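Local coordinates for Non-structural protein 5 (PDB 2WA2) that probably methylates the cap of viral RNA at guanine N7 and at the ribose 2'-O, using bound S-adenosylmethionine as the methyl donor, at residues 170-174 against 191-195; 36-41 against 250-254; 146-152 against 179-184; 226-230 against 242-247. The protein carries 4 engineered substitutions. One frame throughout, in Å; residues are numbered along the deposited sequence.

How the contacts relate
Contacts 1 and 3 use helix 163-183, the crossover of a beta-alpha-beta unit in the Rossmann-like methyltransferase core; their centres lie about 16 Å apart and their segments alternate. Contact 1 packs this helix on strand 188-193; contact 3 joins its C-terminal end to the lead-in of strand 151-154. Strand 229-232 of the same sheet brings in contact 4, which follows both and touches contact 1: Val193 N meets Met229 O at 2.7 Å, and Lys192 is salt-bridged to Glu228. Contact 4 shares helix 239-254 with contact 2, centres about 13 Å apart. Along the chain contact 2 encloses the other three, pairing the end of helix 30-38 with helix 239-254, about 36 Å from contact 3 between centres.

Contact 1 of 4, residues 170-174 against 191-195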
loop_
_atom_site.group_PDB
_atom_site.type_symbol
_atom_site.label_atom_id
_atom_site.label_comp_id
_atom_site.label_asym_id
_atom_site.label_seq_id
_atom_site.Cartn_x
_atom_site.Cartn_y
_atom_site.Cartn_z
ATOM N N THR A 170 -9.516 4.649 1.624
ATOM C CA THR A 170 -9.136 3.247 1.465
ATOM C C THR A 170 -10.154 2.511 0.603
ATOM O O THR A 170 -9.781 1.788 -0.310
ATOM C CB THR A 170 -8.975 2.567 2.828
ATOM O OG1 THR A 170 -7.919 3.232 3.542
ATOM C CG2 THR A 170 -8.558 1.068 2.656
ATOM N N LEU A 171 -11.434 2.706 0.918
ATOM C CA LEU A 171 -12.523 2.104 0.144
ATOM C C LEU A 171 -12.471 2.490 -1.312
ATOM O O LEU A 171 -12.673 1.644 -2.188
ATOM C CB LEU A 171 -13.877 2.445 0.751
ATOM C CG LEU A 171 -14.269 1.728 2.034
ATOM C CD1 LEU A 171 -15.685 2.104 2.364
ATOM C CD2 LEU A 171 -14.103 0.151 1.937
ATOM N N THR A 172 -12.209 3.771 -1.579
ATOM C CA THR A 172 -12.072 4.232 -2.943
ATOM C C THR A 172 -10.968 3.512 -3.696
ATOM O O THR A 172 -11.175 3.085 -4.820
ATOM C CB THR A 172 -11.839 5.768 -2.988
ATOM O OG1 THR A 172 -13.017 6.406 -2.490
ATOM C CG2 THR A 172 -11.584 6.237 -4.418
ATOM N N VAL A 173 -9.797 3.391 -3.080
ATOM C CA VAL A 173 -8.673 2.638 -3.680
ATOM C C VAL A 173 -9.053 1.177 -3.960
ATOM O O VAL A 173 -8.829 0.676 -5.064
ATOM C CB VAL A 173 -7.415 2.706 -2.799
ATOM C CG1 VAL A 173 -6.312 1.762 -3.280
ATOM C CG2 VAL A 173 -6.886 4.147 -2.744
ATOM N N LEU A 174 -9.612 0.502 -2.960
ATOM C CA LEU A 174 -10.001 -0.901 -3.128
ATOM C C LEU A 174 -11.015 -1.098 -4.276
ATOM O O LEU A 174 -10.873 -2.033 -5.066
ATOM C CB LEU A 174 -10.536 -1.468 -1.817
ATOM C CG LEU A 174 -9.459 -1.540 -0.699
ATOM C CD1 LEU A 174 -10.022 -2.190 0.550
ATOM C CD2 LEU A 174 -8.138 -2.259 -1.156
ATOM N N VAL A 191 -1.164 -3.766 -2.908
ATOM C CA VAL A 191 -2.022 -2.589 -2.767
ATOM C C VAL A 191 -1.963 -2.091 -1.307
ATOM O O VAL A 191 -2.292 -2.841 -0.379
ATOM C CB VAL A 191 -3.489 -2.913 -3.141
ATOM C CG1 VAL A 191 -4.348 -1.677 -2.951
ATOM C CG2 VAL A 191 -3.576 -3.442 -4.648
ATOM N N LYS A 192 -1.572 -0.827 -1.121
ATOM C CA LYS A 192 -1.676 -0.202 0.204
ATOM C C LYS A 192 -3.119 -0.140 0.731
ATOM O O LYS A 192 -4.046 0.273 0.013
ATOM C CB LYS A 192 -1.060 1.195 0.194
ATOM C CG LYS A 192 -0.919 1.801 1.601
ATOM C CD LYS A 192 -0.214 3.177 1.561
ATOM C CE LYS A 192 -0.406 3.872 2.886
ATOM N NZ LYS A 192 0.519 5.059 3.017
ATOM N N VAL A 193 -3.291 -0.539 1.996
ATOM C CA VAL A 193 -4.571 -0.415 2.687
ATOM C C VAL A 193 -4.309 0.488 3.889
ATOM O O VAL A 193 -3.812 0.048 4.915
ATOM C CB VAL A 193 -5.153 -1.793 3.123
ATOM C CG1 VAL A 193 -6.554 -1.636 3.731
ATOM C CG2 VAL A 193 -5.213 -2.772 1.918
ATOM N N LEU A 194 -4.611 1.776 3.732
ATOM C CA LEU A 194 -4.212 2.773 4.738
ATOM C C LEU A 194 -4.871 2.506 6.083
ATOM O O LEU A 194 -4.221 2.566 7.113
ATOM C CB LEU A 194 -4.650 4.166 4.256
ATOM C CG LEU A 194 -4.436 5.298 5.270
ATOM C CD1 LEU A 194 -2.947 5.454 5.547
ATOM C CD2 LEU A 194 -5.082 6.578 4.679
ATOM N N ASN A 195 -6.186 2.263 6.054
ATOM C CA ASN A 195 -6.936 1.952 7.268
ATOM C C ASN A 195 -7.592 0.603 7.057
ATOM O O ASN A 195 -8.682 0.546 6.453
ATOM C CB ASN A 195 -8.022 3.017 7.513
ATOM C CG ASN A 195 -8.972 2.672 8.667
ATOM O OD1 ASN A 195 -9.008 1.538 9.160
ATOM N ND2 ASN A 195 -9.750 3.663 9.109
#
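This is a buried helix-on-sheet contact inside the beta-alpha-beta crossover of the Rossmann-like methyltransferase fold: helix 163-183 lies against strand 188-193, the strand that follows it. The short axes pass 8.9 Å apart at 157°, so the two run nearly antiparallel. Along most of the interface the contact is aliphatic. Val173 CG1 sits 4.0 Å from Val191 CG1, and Leu174, whose CA-to-CB bond points sideways, still brings CD2 to 4.2 Å from Val191 CG1 and 4.3 Å from Val193 CG2. Thr170 CG2 adds to this layer, 3.5 Å from Val193 CG1. Lys192 takes little part, because its extended side chain leads away from the helix to bond through NZ with Gly157 O and Glu228, near the bound S-adenosylmethionine; Lys192, with Asp155 and Glu228, probably belongs to the K-D-K-E tetrad of related flavivirus methyltransferases. Where the strand gives way to loop, Asn195 ND2 bonds to Ala163 O. The hydroxyl of Thr170, also bonded to Glu166 O, accepts from the backbone there: Asn195 N to Thr170 OG1, 3.2 Å.

Contact 2 of 4, residues 36-41 against 250-254; sequences YRRRFV and LLKRM
Tyr36 lies near the C-terminal end of helix 30-38, and the chain then reverses through a type II beta turn from Arg38 to Val41. Arg39 (phi/psi -60/114) and Phe40 (64/19) take its central positions, and Val41 N bonds to Arg38 O at 3.1 Å. Residues 250-254 lie on helix 239-254. The register sets Tyr36 CA 6.4 Å from Met254 CA and Arg39 CA 7.0 Å from Arg253 CA. Two side chains of 36-41 donate to carbonyls of the other helix: Tyr36 OH (chi1 t) to Leu250 O at 2.6 Å, and Arg39 NH1 (chi1 and chi2 t, chi3 m) to Arg253 O at 2.8 Å. Tyr36 OH also has a weak hydrogen bond with Trp21 NE1. Met254 N gives Leu250 O a weak bond (3.3 Å) and bonds to Leu251 O at 3.0 Å. Arg253 (chi1 m, chi2 and chi3 t) has Phe40 CB over one face of its guanidinium, CZ to CB 3.8 Å. Its NH1 donates to Asn224 OD1 and, at 3.0 Å, to water 1, which donates to Phe40 O at 3.1 Å. Asn224 ND2 serves the carbonyls of Tyr36 and Arg39. Met254 CG lies over the Tyr36 ring, 3.8 Å from its centroid, and SD, at 4.7 Å, makes a Met-aromatic contact. Such pairing of N- and C-terminal helical segments beside the catalytic core is typical of flavivirus NS5 methyltransferases.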
loop_
_atom_site.group_PDB
_atom_site.type_symbol
_atom_site.label_atom_id
_atom_site.label_comp_id
_atom_site.label_asym_id
_atom_site.label_seq_id
_atom_site.Cartn_x
_atom_site.Cartn_y
_atom_site.Cartn_z
ATOM N N TYR A 36 7.432 7.379 19.636
ATOM C CA TYR A 36 6.557 6.219 19.448
ATOM C C TYR A 36 6.706 5.596 18.049
ATOM O O TYR A 36 6.752 4.360 17.881
ATOM C CB TYR A 36 5.079 6.588 19.684
ATOM C CG TYR A 36 4.131 5.479 19.233
ATOM C CD1 TYR A 36 4.156 4.249 19.846
ATOM C CD2 TYR A 36 3.214 5.685 18.202
ATOM C CE1 TYR A 36 3.311 3.231 19.442
ATOM C CE2 TYR A 36 2.347 4.682 17.792
ATOM C CZ TYR A 36 2.408 3.452 18.420
ATOM O OH TYR A 36 1.591 2.425 18.079
ATOM N N ARG A 37 6.775 6.461 17.046
ATOM C CA ARG A 37 6.630 6.011 15.678
ATOM C C ARG A 37 7.748 5.095 15.197
ATOM O O ARG A 37 7.502 4.287 14.327
ATOM C CB ARG A 37 6.437 7.194 14.732
ATOM C CG ARG A 37 7.726 7.862 14.346
ATOM C CD ARG A 37 7.476 9.268 13.982
ATOM N NE ARG A 37 7.327 9.475 12.558
ATOM C CZ ARG A 37 8.183 10.182 11.824
ATOM N NH1 ARG A 37 9.274 10.720 12.377
ATOM N NH2 ARG A 37 7.957 10.347 10.535
ATOM N N ARG A 38 8.957 5.254 15.751
ATOM C CA ARG A 38 10.133 4.432 15.413
ATOM C C ARG A 38 10.406 3.259 16.360
ATOM O O ARG A 38 11.320 2.480 16.106
ATOM C CB ARG A 38 11.404 5.308 15.375
ATOM C CG ARG A 38 11.576 6.147 16.640
ATOM C CD ARG A 38 13.026 6.376 17.083
ATOM N NE ARG A 38 13.038 6.618 18.535
ATOM C CZ ARG A 38 13.255 7.803 19.119
ATOM N NH1 ARG A 38 13.531 8.880 18.381
ATOM N NH2 ARG A 38 13.216 7.915 20.450
ATOM N N ARG A 39 9.643 3.141 17.444
ATOM C CA ARG A 39 9.873 2.111 18.464
ATOM C C ARG A 39 9.761 0.694 17.892
ATOM O O ARG A 39 8.689 0.269 17.463
ATOM C CB ARG A 39 8.907 2.313 19.639
ATOM C CG ARG A 39 9.369 1.745 20.981
ATOM C CD ARG A 39 8.411 2.195 22.109
ATOM N NE ARG A 39 8.569 3.623 22.430
ATOM C CZ ARG A 39 7.605 4.415 22.913
ATOM N NH1 ARG A 39 6.381 3.937 23.148
ATOM N NH2 ARG A 39 7.863 5.702 23.161
ATOM N N PHE A 40 10.890 -0.018 17.880
ATOM C CA PHE A 40 10.995 -1.391 17.338
ATOM C C PHE A 40 10.733 -1.532 15.833
ATOM O O PHE A 40 10.434 -2.635 15.353
ATOM C CB PHE A 40 10.056 -2.353 18.059
ATOM C CG PHE A 40 10.390 -2.588 19.493
ATOM C CD1 PHE A 40 11.379 -3.504 19.846
ATOM C CD2 PHE A 40 9.686 -1.927 20.496
ATOM C CE1 PHE A 40 11.675 -3.748 21.191
ATOM C CE2 PHE A 40 9.970 -2.154 21.846
ATOM C CZ PHE A 40 10.976 -3.064 22.188
ATOM N N VAL A 41 10.830 -0.430 15.098
ATOM C CA VAL A 41 10.578 -0.434 13.664
ATOM C C VAL A 41 11.894 -0.789 12.953
ATOM O O VAL A 41 12.940 -0.240 13.297
ATOM C CB VAL A 41 10.003 0.947 13.208
ATOM C CG1 VAL A 41 9.866 1.045 11.687
ATOM C CG2 VAL A 41 8.654 1.207 13.881
ATOM N N LEU A 250 0.705 -2.589 17.904
ATOM C CA LEU A 250 0.907 -1.141 17.913
ATOM C C LEU A 250 0.466 -0.520 19.238
ATOM O O LEU A 250 1.082 0.415 19.692
ATOM C CB LEU A 250 0.186 -0.470 16.737
ATOM C CG LEU A 250 0.681 -0.882 15.337
ATOM C CD1 LEU A 250 -0.075 -0.081 14.313
ATOM C CD2 LEU A 250 2.216 -0.656 15.230
ATOM N N LEU A 251 -0.590 -1.052 19.847
ATOM C CA LEU A 251 -1.027 -0.591 21.186
ATOM C C LEU A 251 -0.025 -0.929 22.278
ATOM O O LEU A 251 0.298 -0.067 23.087
ATOM C CB LEU A 251 -2.389 -1.170 21.557
ATOM C CG LEU A 251 -3.544 -0.617 20.723
ATOM C CD1 LEU A 251 -4.813 -1.452 20.955
ATOM C CD2 LEU A 251 -3.785 0.844 21.085
ATOM N N LYS A 252 0.447 -2.177 22.298
ATOM C CA LYS A 252 1.509 -2.604 23.239
ATOM C C LYS A 252 2.729 -1.706 23.082
ATOM O O LYS A 252 3.328 -1.311 24.046
ATOM C CB LYS A 252 1.916 -4.071 22.994
ATOM C CG LYS A 252 3.122 -4.541 23.819
ATOM C CD LYS A 252 3.735 -5.861 23.282
ATOM C CE LYS A 252 4.553 -6.601 24.373
ATOM N NZ LYS A 252 3.711 -7.675 25.069
ATOM N N ARG A 253 3.112 -1.388 21.850
ATOM C CA ARG A 253 4.268 -0.521 21.661
ATOM C C ARG A 253 4.069 0.878 22.233
ATOM O O ARG A 253 5.038 1.577 22.541
ATOM C CB ARG A 253 4.668 -0.445 20.194
ATOM C CG ARG A 253 5.330 -1.717 19.706
ATOM C CD ARG A 253 5.680 -1.649 18.234
ATOM N NE ARG A 253 6.242 -2.915 17.781
ATOM C CZ ARG A 253 6.691 -3.126 16.553
ATOM N NH1 ARG A 253 6.628 -2.164 15.632
ATOM N NH2 ARG A 253 7.198 -4.305 16.240
ATOM N N MET A 254 2.817 1.292 22.370
ATOM C CA MET A 254 2.540 2.621 22.892
ATOM C C MET A 254 2.551 2.590 24.433
ATOM O O MET A 254 2.774 3.614 25.064
ATOM C CB MET A 254 1.230 3.177 22.309
ATOM C CG MET A 254 1.222 4.678 22.024
ATOM S SD MET A 254 -0.441 5.275 21.629
ATOM C CE MET A 254 -1.222 3.675 21.458
HETATM O O HOH W 1 8.157 -3.302 13.299
#

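Contact 3 of 4, residues 146-152 against 179-184; sequences PFQADTV and RWLEYN
Here the C-terminal end of helix 163-183 meets extended residues 146-149, which lead through a bend at Asp150 into strand 151-154, within the beta-alpha-beta unit of the Rossmann-like core. Pro146 CA lies 5.3 Å from Trp180 CA, and Ala149 CA 6.5 Å from Asn184 CA. Aromatic contacts come first. Trp180 (chi1 m, chi2 82°) takes Pro146 CA over the face of its six-membered ring, 3.6 Å from the centroid, a CH-pi contact. The edge of the same ring points at the face of Phe147 (chi1 p) in a T-shaped pair, centroids 5.0 Å apart and planes at 76°. The apolar layer also includes Pro146 CB at 4.0 Å from Tyr183 CB, and Val152 CG2 at 4.3 Å from Trp180 CB; Val87 of the neighbouring strand touches Phe147, Val152 and Trp180. Hydrogen bonding rests on Asn184 (chi1 m), the first residue to leave the helical conformation. Its amide serves the extended backbone as both donor and acceptor: ND2 gives to Phe147 O at 3.0 Å, and OD1 receives Ala149 N at 3.0 Å.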
loop_
_atom_site.group_PDB
_atom_site.type_symbol
_atom_site.label_atom_id
_atom_site.label_comp_id
_atom_site.label_asym_id
_atom_site.label_seq_id
_atom_site.Cartn_x
_atom_site.Cartn_y
_atom_site.Cartn_z
ATOM N N PRO A 146 -8.989 0.651 -16.672
ATOM C CA PRO A 146 -7.974 -0.396 -16.507
ATOM C C PRO A 146 -7.537 -0.867 -17.881
ATOM O O PRO A 146 -8.338 -0.796 -18.839
ATOM C CB PRO A 146 -8.734 -1.526 -15.782
ATOM C CG PRO A 146 -9.907 -0.868 -15.197
ATOM C CD PRO A 146 -10.291 0.230 -16.135
ATOM N N PHE A 147 -6.279 -1.305 -17.984
ATOM C CA PHE A 147 -5.792 -1.932 -19.196
ATOM C C PHE A 147 -4.932 -3.117 -18.834
ATOM O O PHE A 147 -4.774 -3.423 -17.641
ATOM C CB PHE A 147 -5.002 -0.934 -20.048
ATOM C CG PHE A 147 -3.855 -0.302 -19.330
ATOM C CD1 PHE A 147 -2.693 -1.021 -19.074
ATOM C CD2 PHE A 147 -3.933 1.018 -18.909
ATOM C CE1 PHE A 147 -1.645 -0.449 -18.419
ATOM C CE2 PHE A 147 -2.873 1.599 -18.243
ATOM C CZ PHE A 147 -1.729 0.866 -17.995
ATOM N N GLN A 148 -4.370 -3.765 -19.864
ATOM C CA GLN A 148 -3.543 -4.969 -19.709
ATOM C C GLN A 148 -2.327 -4.793 -18.798
ATOM O O GLN A 148 -1.459 -3.944 -19.030
ATOM C CB GLN A 148 -3.112 -5.515 -21.085
ATOM C CG GLN A 148 -2.812 -7.028 -21.138
ATOM C CD GLN A 148 -1.524 -7.421 -20.412
ATOM O OE1 GLN A 148 -0.459 -6.825 -20.630
ATOM N NE2 GLN A 148 -1.623 -8.433 -19.531
ATOM N N ALA A 149 -2.265 -5.621 -17.762
ATOM C CA ALA A 149 -1.137 -5.615 -16.839
ATOM C C ALA A 149 -1.046 -6.953 -16.168
ATOM O O ALA A 149 -2.068 -7.526 -15.792
ATOM C CB ALA A 149 -1.279 -4.500 -15.750
ATOM N N ASP A 150 0.192 -7.405 -15.987
ATOM C CA ASP A 150 0.488 -8.657 -15.301
ATOM C C ASP A 150 0.691 -8.483 -13.800
ATOM O O ASP A 150 0.581 -9.470 -13.038
ATOM C CB ASP A 150 1.717 -9.271 -15.926
ATOM C CG ASP A 150 1.551 -9.439 -17.424
ATOM O OD1 ASP A 150 0.779 -10.330 -17.800
ATOM O OD2 ASP A 150 2.134 -8.641 -18.189
ATOM N N THR A 151 0.984 -7.238 -13.381
ATOM C CA THR A 151 1.209 -6.903 -11.977
ATOM C C THR A 151 0.572 -5.536 -11.709
ATOM O O THR A 151 0.845 -4.573 -12.420
ATOM C CB THR A 151 2.702 -6.769 -11.643
ATOM O OG1 THR A 151 3.448 -7.870 -12.186
ATOM C CG2 THR A 151 2.903 -6.678 -10.153
ATOM N N VAL A 152 -0.277 -5.466 -10.688
ATOM C CA VAL A 152 -0.902 -4.188 -10.315
ATOM C C VAL A 152 -0.366 -3.724 -8.965
ATOM O O VAL A 152 -0.585 -4.383 -7.946
ATOM C CB VAL A 152 -2.418 -4.316 -10.292
ATOM C CG1 VAL A 152 -3.069 -3.023 -9.751
ATOM C CG2 VAL A 152 -2.926 -4.716 -11.665
ATOM N N ARG A 179 -11.483 -3.239 -10.024
ATOM C CA ARG A 179 -11.695 -3.153 -11.473
ATOM C C ARG A 179 -10.471 -3.637 -12.246
ATOM O O ARG A 179 -10.589 -4.355 -13.263
ATOM C CB ARG A 179 -12.049 -1.719 -11.883
ATOM C CG ARG A 179 -13.403 -1.281 -11.373
ATOM C CD ARG A 179 -13.583 0.203 -11.581
ATOM N NE ARG A 179 -14.733 0.682 -10.824
ATOM C CZ ARG A 179 -14.784 1.853 -10.194
ATOM N NH1 ARG A 179 -13.738 2.682 -10.221
ATOM N NH2 ARG A 179 -15.889 2.182 -9.532
ATOM N N TRP A 180 -9.293 -3.260 -11.776
ATOM C CA TRP A 180 -8.057 -3.737 -12.388
ATOM C C TRP A 180 -7.906 -5.263 -12.283
ATOM O O TRP A 180 -7.520 -5.918 -13.254
ATOM C CB TRP A 180 -6.853 -3.034 -11.779
ATOM C CG TRP A 180 -6.723 -1.589 -12.273
ATOM C CD1 TRP A 180 -7.379 -0.473 -11.808
ATOM C CD2 TRP A 180 -5.879 -1.146 -13.336
ATOM N NE1 TRP A 180 -6.981 0.650 -12.535
ATOM C CE2 TRP A 180 -6.057 0.263 -13.469
ATOM C CE3 TRP A 180 -4.991 -1.802 -14.195
ATOM C CZ2 TRP A 180 -5.358 1.022 -14.421
ATOM C CZ3 TRP A 180 -4.301 -1.047 -15.147
ATOM C CH2 TRP A 180 -4.501 0.352 -15.252
ATOM N N LEU A 181 -8.201 -5.808 -11.107
ATOM C CA LEU A 181 -8.093 -7.243 -10.859
ATOM C C LEU A 181 -9.126 -8.047 -11.659
ATOM O O LEU A 181 -8.833 -9.154 -12.117
ATOM C CB LEU A 181 -8.252 -7.530 -9.351
ATOM C CG LEU A 181 -7.179 -6.895 -8.454
ATOM C CD1 LEU A 181 -7.179 -7.421 -7.009
ATOM C CD2 LEU A 181 -5.769 -6.947 -9.031
ATOM N N GLU A 182 -10.326 -7.499 -11.788
ATOM C CA GLU A 182 -11.396 -8.074 -12.617
ATOM C C GLU A 182 -10.962 -8.107 -14.078
ATOM O O GLU A 182 -11.120 -9.131 -14.728
ATOM C CB GLU A 182 -12.685 -7.257 -12.466
ATOM C CG GLU A 182 -13.974 -7.869 -13.019
ATOM C CD GLU A 182 -15.219 -7.175 -12.445
ATOM O OE1 GLU A 182 -15.061 -6.349 -11.501
ATOM O OE2 GLU A 182 -16.357 -7.445 -12.920
ATOM N N TYR A 183 -10.373 -7.005 -14.561
ATOM C CA TYR A 183 -9.912 -6.904 -15.945
ATOM C C TYR A 183 -8.726 -7.836 -16.239
ATOM O O TYR A 183 -8.640 -8.412 -17.328
ATOM C CB TYR A 183 -9.558 -5.447 -16.286
ATOM C CG TYR A 183 -9.266 -5.172 -17.753
ATOM C CD1 TYR A 183 -10.271 -4.713 -18.615
ATOM C CD2 TYR A 183 -7.978 -5.348 -18.281
ATOM C CE1 TYR A 183 -10.002 -4.450 -19.974
ATOM C CE2 TYR A 183 -7.704 -5.095 -19.636
ATOM C CZ TYR A 183 -8.723 -4.651 -20.470
ATOM O OH TYR A 183 -8.459 -4.411 -21.809
ATOM N N ASN A 184 -7.830 -7.997 -15.269
ATOM C CA ASN A 184 -6.614 -8.762 -15.463
ATOM C C ASN A 184 -6.629 -10.045 -14.646
ATOM O O ASN A 184 -5.887 -10.177 -13.683
ATOM C CB ASN A 184 -5.388 -7.922 -15.100
ATOM C CG ASN A 184 -5.182 -6.768 -16.038
ATOM O OD1 ASN A 184 -4.899 -6.966 -17.215
ATOM N ND2 ASN A 184 -5.314 -5.543 -15.520
#

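Contact 4 of 4, residues 226-230 against 242-247; sequences THEMY and NVTAVS
A short side-chain hydrogen bond within a largely apolar, buried interface marks this contact: His227 NE2 lies 2.7 Å from Ser247 OG, and either atom could be the donor. To build it, start with residues 226-228 as a turn leading into strand 229-232. Thr226 OG1 accepts from Glu228 N at 3.0 Å, an ST turn, and His227 has phi/psi -95/16. Residues 242-247 are regular helix, with Val246 N to Asn242 O at 3.0 Å and Ser247 N to Val243 O at 2.9 Å. The backbones stay well apart, His227 CA 7.5 Å from Val246 CA and Met229 CA 8.1 Å from Val243 CA, so side chains fill the gap. The CA-to-CB bond of His227 points sideways, but chi1 t brings the imidazole close to the helix, and Val246 CG1 lies 4.0 Å from its centroid in an off-centre CH-pi contact. Trp21 of helix 14-27 meets this ring edge-to-face. The contact packs helix 239-254 beside strand 229-232, antiparallel to strand 188-193 in the methyltransferase sheet. The CA-to-CB bond of Glu228 points away from the helix, and its carboxylate forms salt bridges with Lys70 and Lys192, consistent with the K-D-K-E tetrad of related enzymes. Met229, whose CA-to-CB bond points toward the helix, has chi1 m, chi2 t and chi3 p. This sets SD 3.9 Å from Val243 CG2, and CE 3.9 Å from Val246 CG2 and 4.0 Å from Asn242 CB.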
loop_
_atom_site.group_PDB
_atom_site.type_symbol
_atom_site.label_atom_id
_atom_site.label_comp_id
_atom_site.label_asym_id
_atom_site.label_seq_id
_atom_site.Cartn_x
_atom_site.Cartn_y
_atom_site.Cartn_z
ATOM N N THR A 226 1.451 4.619 11.563
ATOM C CA THR A 226 0.482 4.251 10.535
ATOM C C THR A 226 0.084 2.788 10.729
ATOM O O THR A 226 0.939 1.981 11.046
ATOM C CB THR A 226 1.038 4.447 9.097
ATOM O OG1 THR A 226 0.096 3.929 8.162
ATOM C CG2 THR A 226 2.412 3.746 8.897
ATOM N N HIS A 227 -1.197 2.490 10.526
ATOM C CA HIS A 227 -1.711 1.125 10.602
ATOM C C HIS A 227 -1.731 0.516 9.195
ATOM O O HIS A 227 -2.368 -0.521 8.997
ATOM C CB HIS A 227 -3.121 1.165 11.169
ATOM C CG HIS A 227 -3.525 -0.066 11.928
ATOM N ND1 HIS A 227 -3.593 -1.317 11.346
ATOM C CD2 HIS A 227 -3.943 -0.218 13.209
ATOM C CE1 HIS A 227 -4.018 -2.193 12.247
ATOM N NE2 HIS A 227 -4.247 -1.548 13.382
ATOM N N GLU A 228 -1.015 1.137 8.234
ATOM C CA GLU A 228 -1.011 0.645 6.820
ATOM C C GLU A 228 -0.655 -0.833 6.742
ATOM O O GLU A 228 0.254 -1.321 7.417
ATOM C CB GLU A 228 -0.059 1.440 5.902
ATOM C CG GLU A 228 1.416 1.195 6.254
ATOM C CD GLU A 228 2.369 2.192 5.620
ATOM O OE1 GLU A 228 1.885 3.179 5.036
ATOM O OE2 GLU A 228 3.604 1.989 5.724
ATOM N N MET A 229 -1.422 -1.545 5.940
ATOM C CA MET A 229 -1.089 -2.932 5.596
ATOM C C MET A 229 -1.207 -3.101 4.073
ATOM O O MET A 229 -1.698 -2.202 3.365
ATOM C CB MET A 229 -1.993 -3.888 6.377
ATOM C CG MET A 229 -1.719 -3.813 7.885
ATOM S SD MET A 229 -2.887 -4.767 8.875
ATOM C CE MET A 229 -2.429 -6.473 8.425
ATOM N N TYR A 230 -0.714 -4.221 3.549
ATOM C CA TYR A 230 -0.608 -4.382 2.104
ATOM C C TYR A 230 -1.388 -5.586 1.629
ATOM O O TYR A 230 -1.175 -6.692 2.116
ATOM C CB TYR A 230 0.836 -4.412 1.632
ATOM C CG TYR A 230 1.418 -3.015 1.691
ATOM C CD1 TYR A 230 1.344 -2.172 0.576
ATOM C CD2 TYR A 230 1.987 -2.528 2.866
ATOM C CE1 TYR A 230 1.856 -0.869 0.625
ATOM C CE2 TYR A 230 2.491 -1.206 2.930
ATOM C CZ TYR A 230 2.410 -0.397 1.798
ATOM O OH TYR A 230 2.866 0.910 1.847
ATOM N N ASN A 242 -4.951 -10.886 11.167
ATOM C CA ASN A 242 -3.727 -10.148 10.981
ATOM C C ASN A 242 -3.918 -8.697 11.359
ATOM O O ASN A 242 -3.048 -8.106 11.990
ATOM C CB ASN A 242 -3.235 -10.241 9.547
ATOM C CG ASN A 242 -2.035 -11.104 9.423
ATOM O OD1 ASN A 242 -2.120 -12.221 8.889
ATOM N ND2 ASN A 242 -0.901 -10.629 9.951
ATOM N N VAL A 243 -5.049 -8.123 10.964
ATOM C CA VAL A 243 -5.337 -6.705 11.326
ATOM C C VAL A 243 -5.368 -6.532 12.851
ATOM O O VAL A 243 -4.748 -5.635 13.397
ATOM C CB VAL A 243 -6.679 -6.224 10.710
ATOM C CG1 VAL A 243 -7.065 -4.849 11.276
ATOM C CG2 VAL A 243 -6.552 -6.161 9.183
ATOM N N THR A 244 -6.075 -7.439 13.524
ATOM C CA THR A 244 -6.226 -7.375 14.980
ATOM C C THR A 244 -4.863 -7.537 15.655
ATOM O O THR A 244 -4.542 -6.845 16.629
ATOM C CB THR A 244 -7.251 -8.444 15.493
ATOM O OG1 THR A 244 -8.558 -8.092 15.022
ATOM C CG2 THR A 244 -7.298 -8.438 17.012
ATOM N N ALA A 245 -4.044 -8.419 15.103
ATOM C CA ALA A 245 -2.719 -8.656 15.648
ATOM C C ALA A 245 -1.834 -7.399 15.545
ATOM O O ALA A 245 -1.095 -7.069 16.460
ATOM C CB ALA A 245 -2.084 -9.837 14.954
ATOM N N VAL A 246 -1.957 -6.683 14.430
ATOM C CA VAL A 246 -1.255 -5.419 14.243
ATOM C C VAL A 246 -1.781 -4.358 15.225
ATOM O O VAL A 246 -0.978 -3.659 15.860
ATOM C CB VAL A 246 -1.322 -4.918 12.767
ATOM C CG1 VAL A 246 -0.677 -3.524 12.617
ATOM C CG2 VAL A 246 -0.588 -5.915 11.842
ATOM N N SER A 247 -3.094 -4.239 15.370
ATOM C CA SER A 247 -3.637 -3.297 16.390
ATOM C C SER A 247 -3.063 -3.589 17.781
ATOM O O SER A 247 -2.614 -2.684 18.472
ATOM C CB SER A 247 -5.173 -3.292 16.426
ATOM O OG SER A 247 -5.719 -2.921 15.163
#